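Local structure of geranyltranstransferase (Stenotrophomonas maltophilia, 7LBJ) at residues 46-51 with 80-85; 222-227 with 252-257. The protein probably builds prenyl diphosphates by joining isopentenyl diphosphate to allylic diphosphates, as a magnesium-dependent member of the FPP/GGPP synthase family. All coordinates share one frame; numbering follows the deposited sequence.

Contact 1. Residues 46-51 with 80-85; sequences YSVLGG and SVELIH
Val48 reaches helix 75-92 because its chi1 of 75° swings CG2 anti to the backbone nitrogen, and Glu82 answers from the helix with CG likewise opposite its own nitrogen (chi1 -170°). The two side chains meet at a slant, Val48 CG2 lying 4.1 Å from Glu82 CG; the methylene CG of the acid, and not its carboxylate, meets the valine. A bend at chi2 then carries the carboxylate onward, where Glu82 OE2 forms a salt bridge with Arg54. The same methyl also meets a branch of Leu83, with Val48 CG2 and Leu83 CD2 4.2 Å apart. No hydrogen bond joins the two segments directly. Arg54 does so from outside, since it also donates to the carbonyl oxygen of Val48, tying the loop to the buried acid. The loop enters the Gly-Gly-Lys-Arg sequence which, in this family, usually contributes to isopentenyl diphosphate binding. Segment 46-51 joins helix 38-46 to helix 55-65; across from it, Glu82 also touches Pro57 of helix 55-65, while Leu83 packs on Leu125 and Leu132 of helix 115-134.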
ATOM      1  N   TYR A  46     -14.914  10.115   0.471  1.00 16.47           N
ATOM      2  CA  TYR A  46     -15.672  10.118   1.718  1.00 16.21           C
ATOM      3  C   TYR A  46     -14.783   9.798   2.906  1.00 19.65           C
ATOM      4  O   TYR A  46     -15.011  10.304   4.020  1.00 16.37           O
ATOM      5  CB  TYR A  46     -16.808   9.103   1.620  1.00 18.49           C
ATOM      6  CG  TYR A  46     -17.734   9.031   2.808  1.00 19.82           C
ATOM      7  CD1 TYR A  46     -18.779   9.938   2.953  1.00 21.92           C
ATOM      8  CD2 TYR A  46     -17.589   8.044   3.773  1.00 22.85           C
ATOM      9  CE1 TYR A  46     -19.651   9.868   4.036  1.00 25.27           C
ATOM     10  CE2 TYR A  46     -18.462   7.973   4.875  1.00 23.04           C
ATOM     11  CZ  TYR A  46     -19.491   8.885   4.996  1.00 28.98           C
ATOM     12  OH  TYR A  46     -20.362   8.812   6.082  1.00 25.98           O
ATOM     13  N   SER A  47     -13.774   8.953   2.689  1.00 15.70           N
ATOM     14  CA  SER A  47     -12.896   8.489   3.750  1.00 16.49           C
ATOM     15  C   SER A  47     -11.776   9.460   4.092  1.00 18.31           C
ATOM     16  O   SER A  47     -11.071   9.223   5.077  1.00 18.87           O
ATOM     17  CB  SER A  47     -12.263   7.137   3.352  1.00 16.18           C
ATOM     18  OG  SER A  47     -13.264   6.179   3.053  1.00 18.17           O
ATOM     19  N   VAL A  48     -11.540  10.516   3.307  1.00 16.89           N
ATOM     20  CA  VAL A  48     -10.425  11.375   3.689  1.00 16.32           C
ATOM     21  C   VAL A  48     -10.745  12.867   3.601  1.00 20.24           C
ATOM     22  O   VAL A  48     -10.134  13.665   4.320  1.00 19.09           O
ATOM     23  CB  VAL A  48      -9.157  11.010   2.885  1.00 25.33           C
ATOM     24  CG1 VAL A  48      -9.248  11.492   1.505  1.00 20.82           C
ATOM     25  CG2 VAL A  48      -7.918  11.581   3.566  1.00 22.90           C
ATOM     26  N   LEU A  49     -11.723  13.264   2.783  1.00 16.07           N
ATOM     27  CA  LEU A  49     -12.056  14.678   2.699  1.00 18.60           C
ATOM     28  C   LEU A  49     -13.033  15.057   3.811  1.00 23.13           C
ATOM     29  O   LEU A  49     -13.647  14.203   4.461  1.00 22.87           O
ATOM     30  CB  LEU A  49     -12.650  15.045   1.325  1.00 20.18           C
ATOM     31  CG  LEU A  49     -11.749  14.738   0.104  1.00 15.33           C
ATOM     32  CD1 LEU A  49     -12.371  15.143  -1.217  1.00 21.40           C
ATOM     33  CD2 LEU A  49     -10.380  15.386   0.271  1.00 17.33           C
ATOM     34  N   GLY A  50     -13.167  16.359   4.026  1.00 20.59           N
ATOM     35  CA  GLY A  50     -14.127  16.873   4.982  1.00 26.80           C
ATOM     36  C   GLY A  50     -13.547  17.344   6.296  1.00 25.62           C
ATOM     37  O   GLY A  50     -14.282  17.379   7.296  1.00 27.69           O
ATOM     38  N   GLY A  51     -12.265  17.702   6.334  1.00 22.45           N
ATOM     39  CA  GLY A  51     -11.707  18.386   7.488  1.00 22.51           C
ATOM     40  C   GLY A  51     -11.107  17.478   8.540  1.00 25.48           C
ATOM     41  O   GLY A  51     -10.508  16.453   8.207  1.00 26.85           O
ATOM     42  N   SER A  80       0.663  12.089   1.926  1.00 12.88           N
ATOM     43  CA  SER A  80       0.897  10.650   2.042  1.00 10.05           C
ATOM     44  C   SER A  80       0.602  10.158   3.459  1.00 12.07           C
ATOM     45  O   SER A  80       0.036   9.074   3.639  1.00  9.82           O
ATOM     46  CB  SER A  80       2.331  10.293   1.630  1.00 14.87           C
ATOM     47  OG  SER A  80       3.266  10.635   2.648  1.00 15.47           O
ATOM     48  N   VAL A  81       0.935  10.954   4.483  1.00 12.25           N
ATOM     49  CA  VAL A  81       0.720  10.419   5.823  1.00 11.53           C
ATOM     50  C   VAL A  81      -0.755  10.452   6.174  1.00 14.46           C
ATOM     51  O   VAL A  81      -1.226   9.590   6.932  1.00 12.67           O
ATOM     52  CB  VAL A  81       1.581  11.139   6.886  1.00 10.70           C
ATOM     53  CG1 VAL A  81       3.060  10.877   6.628  1.00 12.55           C
ATOM     54  CG2 VAL A  81       1.289  12.647   6.915  1.00 12.92           C
ATOM     55  N   GLU A  82      -1.507  11.431   5.647  1.00 13.76           N
ATOM     56  CA  GLU A  82      -2.946  11.471   5.904  1.00 13.05           C
ATOM     57  C   GLU A  82      -3.666  10.352   5.164  1.00 15.41           C
ATOM     58  O   GLU A  82      -4.644   9.800   5.687  1.00 13.02           O
ATOM     59  CB  GLU A  82      -3.529  12.841   5.513  1.00 12.91           C
ATOM     60  CG  GLU A  82      -4.975  13.088   5.951  1.00 14.20           C
ATOM     61  CD  GLU A  82      -5.153  13.184   7.467  1.00 15.59           C
ATOM     62  OE1 GLU A  82      -4.161  13.052   8.208  1.00 18.10           O
ATOM     63  OE2 GLU A  82      -6.297  13.396   7.930  1.00 19.51           O
ATOM     64  N   LEU A  83      -3.179   9.994   3.959  1.00 10.68           N
ATOM     65  CA  LEU A  83      -3.764   8.878   3.210  1.00 12.49           C
ATOM     66  C   LEU A  83      -3.505   7.539   3.892  1.00 12.39           C
ATOM     67  O   LEU A  83      -4.391   6.671   3.920  1.00 10.65           O
ATOM     68  CB  LEU A  83      -3.236   8.859   1.760  1.00 12.28           C
ATOM     69  CG  LEU A  83      -3.757  10.067   0.970  1.00 12.95           C
ATOM     70  CD1 LEU A  83      -2.992  10.232  -0.331  1.00 15.53           C
ATOM     71  CD2 LEU A  83      -5.264   9.950   0.687  1.00 15.35           C
ATOM     72  N   ILE A  84      -2.305   7.333   4.443  1.00 10.37           N
ATOM     73  CA  ILE A  84      -2.076   6.102   5.197  1.00 10.82           C
ATOM     74  C   ILE A  84      -2.994   6.064   6.409  1.00 13.33           C
ATOM     75  O   ILE A  84      -3.650   5.054   6.689  1.00 12.54           O
ATOM     76  CB  ILE A  84      -0.596   5.967   5.591  1.00  9.25           C
ATOM     77  CG1 ILE A  84       0.264   5.765   4.327  1.00 11.09           C
ATOM     78  CG2 ILE A  84      -0.395   4.793   6.564  1.00 11.15           C
ATOM     79  CD1 ILE A  84      -0.132   4.530   3.503  1.00 13.33           C
ATOM     80  N   HIS A  85      -3.080   7.183   7.130  1.00 11.32           N
ATOM     81  CA  HIS A  85      -3.946   7.240   8.303  1.00 11.02           C
ATOM     82  C   HIS A  85      -5.397   6.951   7.924  1.00 13.10           C
ATOM     83  O   HIS A  85      -6.074   6.125   8.555  1.00 12.99           O
ATOM     84  CB  HIS A  85      -3.817   8.625   8.956  1.00 13.10           C
ATOM     85  CG  HIS A  85      -4.697   8.826  10.151  1.00 15.39           C
ATOM     86  ND1 HIS A  85      -4.600   8.051  11.285  1.00 16.94           N
ATOM     87  CD2 HIS A  85      -5.676   9.733  10.398  1.00 16.54           C
ATOM     88  CE1 HIS A  85      -5.488   8.462  12.175  1.00 17.52           C
ATOM     89  NE2 HIS A  85      -6.162   9.473  11.655  1.00 19.09           N
TER

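Contact 2. Residues 222-227 with 252-257; sequences AFQVRD and STFPAL
Apolar contact dominates the meeting of Val225 and Phe254, which is a CH-pi interaction over a ring face. Val225 CG2 lies 4.1 Å from the centroid of the Phe254 ring and 22° off its normal, displaced toward the rim; accordingly its closest atom is Phe254 CD2, 3.8 Å from Val225 CG2. With chi1 at 176°, Val225 turns CG1 anti to the backbone nitrogen and leaves CG2 as the branch that meets the ring. The two side chains cross at about a right angle. Gln224 adds a looser touch at the ring edge, near its plane, where Gln224 CG stands 4.4 Å from Phe254 CE2.

Polar interactions do not join the two segments directly but fix the start of the short helix that carries Phe254. Thr253 is its N-cap: Ala256 N donates to Thr253 OG1 over 3.1 Å, at an N-H...O angle of 153°. Asp228, just beyond segment 222-227, accepts from Phe254 N through OD2 and, more weakly, from Gln224 NE2 through OD1, so its carboxylate touches both sides. Asp227, in salt bridge with Arg298, and Asp228 open the Asp-Asp-Ile-Leu-Asp sequence, the second aspartate-rich motif of prenyl diphosphate synthases, which in this family usually takes part in magnesium-diphosphate binding.

Three long helices contribute side chains that touch Phe254: Leu221 belongs, with Val225, to helix 206-233, Leu176 and Thr180 to helix 176-201, and Gln266 to helix 260-277, which also packs on Val225 through Leu267.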
ATOM      1  N   ALA A 222       2.044  10.659  23.928  1.00 12.97           N
ATOM      2  CA  ALA A 222       1.238  11.648  24.632  1.00 15.56           C
ATOM      3  C   ALA A 222      -0.182  11.691  24.092  1.00 19.89           C
ATOM      4  O   ALA A 222      -1.151  11.751  24.861  1.00 18.90           O
ATOM      5  CB  ALA A 222       1.891  13.033  24.535  1.00 16.76           C
ATOM      6  N   PHE A 223      -0.327  11.677  22.768  1.00 17.15           N
ATOM      7  CA  PHE A 223      -1.654  11.726  22.168  1.00 19.92           C
ATOM      8  C   PHE A 223      -2.522  10.583  22.686  1.00 20.02           C
ATOM      9  O   PHE A 223      -3.703  10.770  23.001  1.00 18.00           O
ATOM     10  CB  PHE A 223      -1.499  11.665  20.646  1.00 27.95           C
ATOM     11  CG  PHE A 223      -2.735  12.001  19.886  1.00 33.58           C
ATOM     12  CD1 PHE A 223      -3.033  13.321  19.578  1.00 33.96           C
ATOM     13  CD2 PHE A 223      -3.591  10.998  19.437  1.00 37.36           C
ATOM     14  CE1 PHE A 223      -4.175  13.644  18.843  1.00 41.55           C
ATOM     15  CE2 PHE A 223      -4.747  11.314  18.711  1.00 41.88           C
ATOM     16  CZ  PHE A 223      -5.036  12.642  18.414  1.00 43.66           C
ATOM     17  N   GLN A 224      -1.941   9.393  22.810  1.00 18.56           N
ATOM     18  CA  GLN A 224      -2.722   8.233  23.221  1.00 19.70           C
ATOM     19  C   GLN A 224      -3.036   8.244  24.718  1.00 21.63           C
ATOM     20  O   GLN A 224      -4.136   7.855  25.119  1.00 20.94           O
ATOM     21  CB  GLN A 224      -1.979   6.951  22.841  1.00 18.73           C
ATOM     22  CG  GLN A 224      -2.761   5.702  23.172  1.00 23.82           C
ATOM     23  CD  GLN A 224      -4.058   5.615  22.389  1.00 25.05           C
ATOM     24  OE1 GLN A 224      -4.094   5.963  21.211  1.00 23.43           O
ATOM     25  NE2 GLN A 224      -5.138   5.170  23.048  1.00 25.15           N
ATOM     26  N   VAL A 225      -2.084   8.652  25.562  1.00 16.54           N
ATOM     27  CA  VAL A 225      -2.382   8.795  26.993  1.00 17.01           C
ATOM     28  C   VAL A 225      -3.523   9.790  27.197  1.00 20.15           C
ATOM     29  O   VAL A 225      -4.468   9.536  27.957  1.00 21.56           O
ATOM     30  CB  VAL A 225      -1.116   9.212  27.762  1.00 16.70           C
ATOM     31  CG1 VAL A 225      -1.430   9.468  29.239  1.00 17.01           C
ATOM     32  CG2 VAL A 225      -0.027   8.129  27.630  1.00 16.49           C
ATOM     33  N   ARG A 226      -3.459  10.938  26.508  1.00 18.94           N
ATOM     34  CA  ARG A 226      -4.539  11.926  26.597  1.00 20.66           C
ATOM     35  C   ARG A 226      -5.871  11.323  26.179  1.00 24.97           C
ATOM     36  O   ARG A 226      -6.902  11.555  26.830  1.00 26.77           O
ATOM     37  CB  ARG A 226      -4.213  13.145  25.720  1.00 20.77           C
ATOM     38  CG  ARG A 226      -5.320  14.222  25.671  1.00 25.60           C
ATOM     39  CD  ARG A 226      -5.749  14.613  27.077  1.00 37.40           C
ATOM     40  NE  ARG A 226      -6.628  15.778  27.124  1.00 42.87           N
ATOM     41  CZ  ARG A 226      -7.205  16.236  28.231  1.00 48.12           C
ATOM     42  NH1 ARG A 226      -7.039  15.630  29.402  1.00 41.00           N
ATOM     43  NH2 ARG A 226      -7.966  17.326  28.164  1.00 47.81           N
ATOM     44  N   ASP A 227      -5.875  10.573  25.073  1.00 23.55           N
ATOM     45  CA  ASP A 227      -7.099   9.931  24.599  1.00 26.12           C
ATOM     46  C   ASP A 227      -7.678   9.019  25.670  1.00 28.18           C
ATOM     47  O   ASP A 227      -8.885   9.049  25.942  1.00 29.08           O
ATOM     48  CB  ASP A 227      -6.818   9.140  23.318  1.00 25.42           C
ATOM     49  CG  ASP A 227      -7.000   9.974  22.045  1.00 36.85           C
ATOM     50  OD1 ASP A 227      -7.176  11.206  22.143  1.00 35.25           O
ATOM     51  OD2 ASP A 227      -6.962   9.386  20.942  1.00 37.97           O
ATOM     52  N   SER A 252      -7.315  -2.835  28.376  1.00 46.25           N
ATOM     53  CA  SER A 252      -6.193  -2.231  29.088  1.00 38.50           C
ATOM     54  C   SER A 252      -5.916  -0.819  28.579  1.00 32.91           C
ATOM     55  O   SER A 252      -5.831  -0.589  27.369  1.00 35.42           O
ATOM     56  CB  SER A 252      -4.938  -3.095  28.947  1.00 42.64           C
ATOM     57  OG  SER A 252      -4.969  -4.192  29.849  1.00 44.39           O
ATOM     58  N   THR A 253      -5.787   0.121  29.512  1.00 26.92           N
ATOM     59  CA  THR A 253      -5.569   1.532  29.227  1.00 25.37           C
ATOM     60  C   THR A 253      -4.574   2.073  30.240  1.00 24.99           C
ATOM     61  O   THR A 253      -4.340   1.469  31.294  1.00 25.41           O
ATOM     62  CB  THR A 253      -6.849   2.363  29.339  1.00 28.43           C
ATOM     63  OG1 THR A 253      -7.253   2.413  30.716  1.00 26.22           O
ATOM     64  CG2 THR A 253      -7.968   1.751  28.514  1.00 29.81           C
ATOM     65  N   PHE A 254      -4.026   3.241  29.939  1.00 21.26           N
ATOM     66  CA  PHE A 254      -3.066   3.790  30.884  1.00 20.21           C
ATOM     67  C   PHE A 254      -3.729   4.174  32.205  1.00 20.23           C
ATOM     68  O   PHE A 254      -3.144   3.895  33.258  1.00 23.63           O
ATOM     69  CB  PHE A 254      -2.302   4.958  30.245  1.00 20.79           C
ATOM     70  CG  PHE A 254      -1.365   4.515  29.151  1.00 17.49           C
ATOM     71  CD1 PHE A 254      -0.172   3.879  29.464  1.00 21.54           C
ATOM     72  CD2 PHE A 254      -1.707   4.671  27.822  1.00 20.09           C
ATOM     73  CE1 PHE A 254       0.687   3.437  28.476  1.00 21.71           C
ATOM     74  CE2 PHE A 254      -0.853   4.227  26.817  1.00 20.93           C
ATOM     75  CZ  PHE A 254       0.348   3.617  27.143  1.00 16.35           C
ATOM     76  N   PRO A 255      -4.928   4.773  32.236  1.00 22.36           N
ATOM     77  CA  PRO A 255      -5.539   5.018  33.559  1.00 23.23           C
ATOM     78  C   PRO A 255      -5.884   3.743  34.302  1.00 26.45           C
ATOM     79  O   PRO A 255      -5.828   3.730  35.537  1.00 26.49           O
ATOM     80  CB  PRO A 255      -6.800   5.832  33.239  1.00 22.84           C
ATOM     81  CG  PRO A 255      -6.507   6.456  31.895  1.00 26.27           C
ATOM     82  CD  PRO A 255      -5.689   5.435  31.160  1.00 21.50           C
ATOM     83  N   ALA A 256      -6.246   2.664  33.603  1.00 25.42           N
ATOM     84  CA  ALA A 256      -6.584   1.444  34.329  1.00 29.83           C
ATOM     85  C   ALA A 256      -5.343   0.823  34.949  1.00 26.50           C
ATOM     86  O   ALA A 256      -5.389   0.319  36.077  1.00 27.70           O
ATOM     87  CB  ALA A 256      -7.283   0.441  33.412  1.00 28.49           C
ATOM     88  N   LEU A 257      -4.219   0.876  34.237  1.00 24.23           N
ATOM     89  CA  LEU A 257      -2.996   0.232  34.706  1.00 26.93           C
ATOM     90  C   LEU A 257      -2.196   1.119  35.648  1.00 28.73           C
ATOM     91  O   LEU A 257      -1.482   0.608  36.515  1.00 29.04           O
ATOM     92  CB  LEU A 257      -2.130  -0.161  33.513  1.00 22.76           C
ATOM     93  CG  LEU A 257      -2.603  -1.366  32.710  1.00 26.98           C
ATOM     94  CD1 LEU A 257      -1.948  -1.374  31.334  1.00 25.75           C
ATOM     95  CD2 LEU A 257      -2.258  -2.620  33.461  1.00 28.77           C
TER

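Both contacts set a loop or helix start against the flank of a long helix, and both are buried, yet they occupy opposite sides of the chain's centre, with their own centres 25 Å apart. Contact 1 lies deeper, about 10 Å from that centre to its own, and contact 2 about 17 Å. Helix 176-201 is a shared neighbour, touching segment 80-85 and both segments of contact 2. The chemistry differs: aliphatic groups of a valine, a leucine and a buried glutamate in contact 1, an aromatic face and a capped helix start in contact 2. In each, a charged residue outside the segments, Arg54 or Asp228, bonds to both sides, though one of the Asp228 bonds is weak.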